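Local coordinates for protein hydrazine synthase alpha subunit (PDB 5C2V) that condenses hydroxylamine with ammonia to hydrazine, the second half-reaction of the heme c enzyme complex that makes hydrazine from nitric oxide and ammonium, at residues R642-I650 with E759-I770. Numbering follows the deposited sequence.
Sequences RTVDFRRDI and EWIDLGAQWDNI. With CA (calcium ion), chain Z.
The chain of Arg647 leaves with CG opposite its carbonyl carbon (chi1 -50°) and bends at chi3 (-64°). This lays its methylenes over one face of the Trp767 indole and returns the guanidinium to Asp645 and Asp768. CG stands 3.5 Å from the centroid of the Trp767 six-membered ring, a CH-pi contact. Arg647 grips the Asp645 carboxylate side-on: NE binds OD1, and NH2 binds OD2 at 2.7 Å. Asp768 lies over a face of the guanidinium, with Arg647 NH1 2.7 Å from Asp768 OD2 in a salt bridge. Asp774 is a second acidic partner of NH1.

Asp645 is also the N-cap of helix 646-657, where OD1 takes weak bonds from Arg647 N and Arg648 N. Its OD2 accepts Asn769 N at 2.8 Å, from the face opposite Arg647 NH2. Asn769 ND2 binds Val644 O at 2.6 Å, the donor tilted from the carbonyl plane.

Phe646 CD1 lies 3.5 Å from Trp760 CZ2, the ring planes 40° apart. Its CD2 meets Trp767 CE3, the rings rim to rim. Ile650 CG1 shares the Trp760 face that Phe646 touches, while Ala765 CA lies over the opposite face, toward its rim. A nearly straight bond from Trp760 NE1 to Gln766 O, 2.6 Å, fixes the indole. Val644 packs on Trp760 and Leu763, and Arg642 forms a salt bridge with Glu759, whose OE2 also bonds Tyr508.

Gly764 closes the last turn of helix 751-762 in a Schellman motif. The following loop makes an Asx turn, Ile770 N to Asp768 OD1. Asp768 OD1 and Ile770 O bind calcium; Gly772 O, Asp774 OD2 and two waters complete the site. The contact joins the first and last helices of the C-terminal bis-histidine heme c domain, packed as in cytochromes c, beside a calcium site.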
loop_
_atom_site.group_PDB
_atom_site.type_symbol
_atom_site.label_atom_id
_atom_site.label_comp_id
_atom_site.label_asym_id
_atom_site.label_seq_id
_atom_site.Cartn_x
_atom_site.Cartn_y
_atom_site.Cartn_z
ATOM N N ARG D 642 -26.439 22.245 11.951
ATOM C CA ARG D 642 -25.978 22.910 10.735
ATOM C C ARG D 642 -24.996 22.076 9.914
ATOM O O ARG D 642 -24.128 21.394 10.461
ATOM C CB ARG D 642 -25.333 24.254 11.090
ATOM C CG ARG D 642 -24.966 25.113 9.889
ATOM C CD ARG D 642 -24.354 26.438 10.317
ATOM N NE ARG D 642 -23.061 26.264 10.973
ATOM C CZ ARG D 642 -21.889 26.363 10.354
ATOM N NH1 ARG D 642 -21.844 26.636 9.056
ATOM N NH2 ARG D 642 -20.761 26.191 11.029
ATOM N N THR D 643 -25.148 22.143 8.595
ATOM C CA THR D 643 -24.212 21.525 7.663
ATOM C C THR D 643 -23.945 22.476 6.502
ATOM O O THR D 643 -24.638 23.482 6.345
ATOM C CB THR D 643 -24.740 20.189 7.112
ATOM O OG1 THR D 643 -23.677 19.484 6.458
ATOM C CG2 THR D 643 -25.869 20.430 6.120
ATOM N N VAL D 644 -22.935 22.165 5.698
ATOM C CA VAL D 644 -22.645 22.960 4.512
ATOM C C VAL D 644 -23.043 22.206 3.248
ATOM O O VAL D 644 -22.484 21.154 2.939
ATOM C CB VAL D 644 -21.156 23.341 4.429
ATOM C CG1 VAL D 644 -20.902 24.210 3.208
ATOM C CG2 VAL D 644 -20.723 24.062 5.695
ATOM N N ASP D 645 -24.017 22.750 2.526
ATOM C CA ASP D 645 -24.493 22.146 1.288
ATOM C C ASP D 645 -24.020 22.966 0.091
ATOM O O ASP D 645 -24.161 24.188 0.076
ATOM C CB ASP D 645 -26.019 22.040 1.297
ATOM C CG ASP D 645 -26.556 21.228 0.136
ATOM O OD1 ASP D 645 -26.793 21.814 -0.942
ATOM O OD2 ASP D 645 -26.747 20.005 0.303
ATOM N N PHE D 646 -23.459 22.290 -0.909
ATOM C CA PHE D 646 -22.850 22.970 -2.049
ATOM C C PHE D 646 -23.851 23.803 -2.847
ATOM O O PHE D 646 -23.524 24.887 -3.326
ATOM C CB PHE D 646 -22.174 21.956 -2.975
ATOM C CG PHE D 646 -21.425 22.585 -4.115
ATOM C CD1 PHE D 646 -20.144 23.076 -3.930
ATOM C CD2 PHE D 646 -22.000 22.685 -5.372
ATOM C CE1 PHE D 646 -19.450 23.657 -4.975
ATOM C CE2 PHE D 646 -21.313 23.265 -6.421
ATOM C CZ PHE D 646 -20.035 23.751 -6.222
ATOM N N ARG D 647 -25.067 23.291 -2.988
ATOM C CA ARG D 647 -26.093 23.961 -3.778
ATOM C C ARG D 647 -26.650 25.187 -3.061
ATOM O O ARG D 647 -26.867 26.232 -3.674
ATOM C CB ARG D 647 -27.225 22.988 -4.103
ATOM C CG ARG D 647 -26.745 21.670 -4.678
ATOM C CD ARG D 647 -27.750 20.564 -4.421
ATOM N NE ARG D 647 -27.903 20.293 -2.996
ATOM C CZ ARG D 647 -28.761 19.415 -2.491
ATOM N NH1 ARG D 647 -29.551 18.718 -3.297
ATOM N NH2 ARG D 647 -28.831 19.235 -1.179
ATOM N N ARG D 648 -26.885 25.044 -1.762
ATOM C CA ARG D 648 -27.478 26.108 -0.960
ATOM C C ARG D 648 -26.466 27.172 -0.535
ATOM O O ARG D 648 -26.793 28.357 -0.467
ATOM C CB ARG D 648 -28.144 25.511 0.280
ATOM C CG ARG D 648 -28.950 26.503 1.099
ATOM C CD ARG D 648 -28.664 26.338 2.580
ATOM N NE ARG D 648 -28.845 24.959 3.025
ATOM C CZ ARG D 648 -28.350 24.471 4.157
ATOM N NH1 ARG D 648 -27.637 25.248 4.961
ATOM N NH2 ARG D 648 -28.563 23.204 4.485
ATOM N N ASP D 649 -25.239 26.746 -0.256
ATOM C CA ASP D 649 -24.250 27.620 0.371
ATOM C C ASP D 649 -23.145 28.084 -0.582
ATOM O O ASP D 649 -23.002 29.279 -0.837
ATOM C CB ASP D 649 -23.631 26.915 1.582
ATOM C CG ASP D 649 -24.662 26.559 2.640
ATOM O OD1 ASP D 649 -25.596 27.360 2.853
ATOM O OD2 ASP D 649 -24.544 25.477 3.254
ATOM N N ILE D 650 -22.361 27.138 -1.092
ATOM C CA ILE D 650 -21.173 27.452 -1.888
ATOM C C ILE D 650 -21.476 28.007 -3.285
ATOM O O ILE D 650 -20.909 29.028 -3.697
ATOM C CB ILE D 650 -20.280 26.206 -2.049
ATOM C CG1 ILE D 650 -19.946 25.606 -0.680
ATOM C CG2 ILE D 650 -19.010 26.550 -2.813
ATOM C CD1 ILE D 650 -19.301 26.585 0.277
ATOM N N GLU D 759 -14.908 25.030 5.334
ATOM C CA GLU D 759 -15.760 24.073 6.031
ATOM C C GLU D 759 -16.290 23.009 5.081
ATOM O O GLU D 759 -16.302 21.822 5.414
ATOM C CB GLU D 759 -16.931 24.786 6.710
ATOM C CG GLU D 759 -16.573 25.473 8.013
ATOM C CD GLU D 759 -17.783 26.077 8.700
ATOM O OE1 GLU D 759 -18.683 26.578 7.992
ATOM O OE2 GLU D 759 -17.837 26.044 9.947
ATOM N N TRP D 760 -16.729 23.442 3.904
ATOM C CA TRP D 760 -17.243 22.525 2.893
ATOM C C TRP D 760 -16.209 21.468 2.524
ATOM O O TRP D 760 -16.522 20.280 2.465
ATOM C CB TRP D 760 -17.678 23.289 1.641
ATOM C CG TRP D 760 -17.971 22.398 0.473
ATOM C CD1 TRP D 760 -18.956 21.457 0.385
ATOM C CD2 TRP D 760 -17.275 22.368 -0.779
ATOM N NE1 TRP D 760 -18.913 20.841 -0.843
ATOM C CE2 TRP D 760 -17.891 21.383 -1.576
ATOM C CE3 TRP D 760 -16.191 23.078 -1.303
ATOM C CZ2 TRP D 760 -17.458 21.089 -2.868
ATOM C CZ3 TRP D 760 -15.764 22.787 -2.585
ATOM C CH2 TRP D 760 -16.395 21.802 -3.353
ATOM N N ILE D 761 -14.975 21.903 2.288
ATOM C CA ILE D 761 -13.909 20.976 1.923
ATOM C C ILE D 761 -13.539 20.048 3.081
ATOM O O ILE D 761 -13.367 18.843 2.888
ATOM C CB ILE D 761 -12.652 21.729 1.449
ATOM C CG1 ILE D 761 -12.976 22.566 0.212
ATOM C CG2 ILE D 761 -11.528 20.757 1.145
ATOM C CD1 ILE D 761 -11.773 23.243 -0.400
ATOM N N ASP D 762 -13.430 20.608 4.282
ATOM C CA ASP D 762 -13.092 19.820 5.466
ATOM C C ASP D 762 -14.161 18.776 5.788
ATOM O O ASP D 762 -13.864 17.733 6.373
ATOM C CB ASP D 762 -12.879 20.734 6.674
ATOM C CG ASP D 762 -11.420 21.079 6.894
ATOM O OD1 ASP D 762 -10.596 20.790 5.999
ATOM O OD2 ASP D 762 -11.097 21.642 7.959
ATOM N N LEU D 763 -15.402 19.061 5.402
ATOM C CA LEU D 763 -16.512 18.137 5.617
ATOM C C LEU D 763 -16.495 16.968 4.636
ATOM O O LEU D 763 -17.291 16.038 4.757
ATOM C CB LEU D 763 -17.850 18.872 5.512
ATOM C CG LEU D 763 -18.329 19.654 6.736
ATOM C CD1 LEU D 763 -19.543 20.490 6.378
ATOM C CD2 LEU D 763 -18.651 18.708 7.883
ATOM N N GLY D 764 -15.584 17.010 3.669
ATOM C CA GLY D 764 -15.524 15.987 2.642
ATOM C C GLY D 764 -15.997 16.457 1.278
ATOM O O GLY D 764 -16.076 15.661 0.342
ATOM N N ALA D 765 -16.325 17.743 1.177
ATOM C CA ALA D 765 -16.666 18.375 -0.098
ATOM C C ALA D 765 -17.830 17.691 -0.806
ATOM O O ALA D 765 -17.741 17.366 -1.989
ATOM C CB ALA D 765 -15.444 18.410 -1.011
ATOM N N GLN D 766 -18.923 17.479 -0.079
ATOM C CA GLN D 766 -20.104 16.855 -0.658
ATOM C C GLN D 766 -20.858 17.822 -1.563
ATOM O O GLN D 766 -20.459 18.973 -1.740
ATOM C CB GLN D 766 -21.041 16.338 0.440
ATOM C CG GLN D 766 -20.468 15.217 1.294
ATOM C CD GLN D 766 -19.567 15.730 2.399
ATOM O OE1 GLN D 766 -19.407 16.938 2.574
ATOM N NE2 GLN D 766 -18.977 14.813 3.157
ATOM N N TRP D 767 -21.952 17.329 -2.130
ATOM C CA TRP D 767 -22.838 18.105 -2.990
ATOM C C TRP D 767 -24.194 18.198 -2.314
ATOM O O TRP D 767 -24.673 19.281 -1.975
ATOM C CB TRP D 767 -22.953 17.455 -4.372
ATOM C CG TRP D 767 -24.218 17.773 -5.128
ATOM C CD1 TRP D 767 -25.386 17.062 -5.107
ATOM C CD2 TRP D 767 -24.422 18.845 -6.060
ATOM N NE1 TRP D 767 -26.311 17.644 -5.940
ATOM C CE2 TRP D 767 -25.744 18.736 -6.539
ATOM C CE3 TRP D 767 -23.620 19.892 -6.523
ATOM C CZ2 TRP D 767 -26.280 19.635 -7.461
ATOM C CZ3 TRP D 767 -24.157 20.784 -7.437
ATOM C CH2 TRP D 767 -25.472 20.650 -7.896
ATOM N N ASP D 768 -24.805 17.036 -2.113
ATOM C CA ASP D 768 -26.072 16.959 -1.420
ATOM C C ASP D 768 -25.790 16.515 0.008
ATOM O O ASP D 768 -25.511 15.345 0.260
ATOM C CB ASP D 768 -26.995 15.974 -2.141
ATOM C CG ASP D 768 -28.451 16.192 -1.824
ATOM O OD1 ASP D 768 -28.770 16.444 -0.648
ATOM O OD2 ASP D 768 -29.277 16.114 -2.756
ATOM N N ASN D 769 -25.856 17.462 0.938
ATOM C CA ASN D 769 -25.611 17.172 2.345
ATOM C C ASN D 769 -26.898 17.037 3.147
ATOM O O ASN D 769 -26.862 16.830 4.359
ATOM C CB ASN D 769 -24.709 18.241 2.964
ATOM C CG ASN D 769 -23.313 17.720 3.259
ATOM O OD1 ASN D 769 -23.107 16.514 3.409
ATOM N ND2 ASN D 769 -22.346 18.627 3.348
ATOM N N ILE D 770 -28.031 17.173 2.468
ATOM C CA ILE D 770 -29.329 17.010 3.110
ATOM C C ILE D 770 -29.889 15.624 2.809
ATOM O O ILE D 770 -30.306 15.355 1.684
ATOM C CB ILE D 770 -30.331 18.084 2.642
ATOM C CG1 ILE D 770 -29.760 19.484 2.876
ATOM C CG2 ILE D 770 -31.665 17.917 3.355
ATOM C CD1 ILE D 770 -30.641 20.598 2.356
HETATM CA CA CA Z . -30.723 15.210 -0.307
HETATM O O HOH W 1 -31.211 15.021 -2.654
HETATM O O HOH W 2 -29.528 13.142 -0.321
#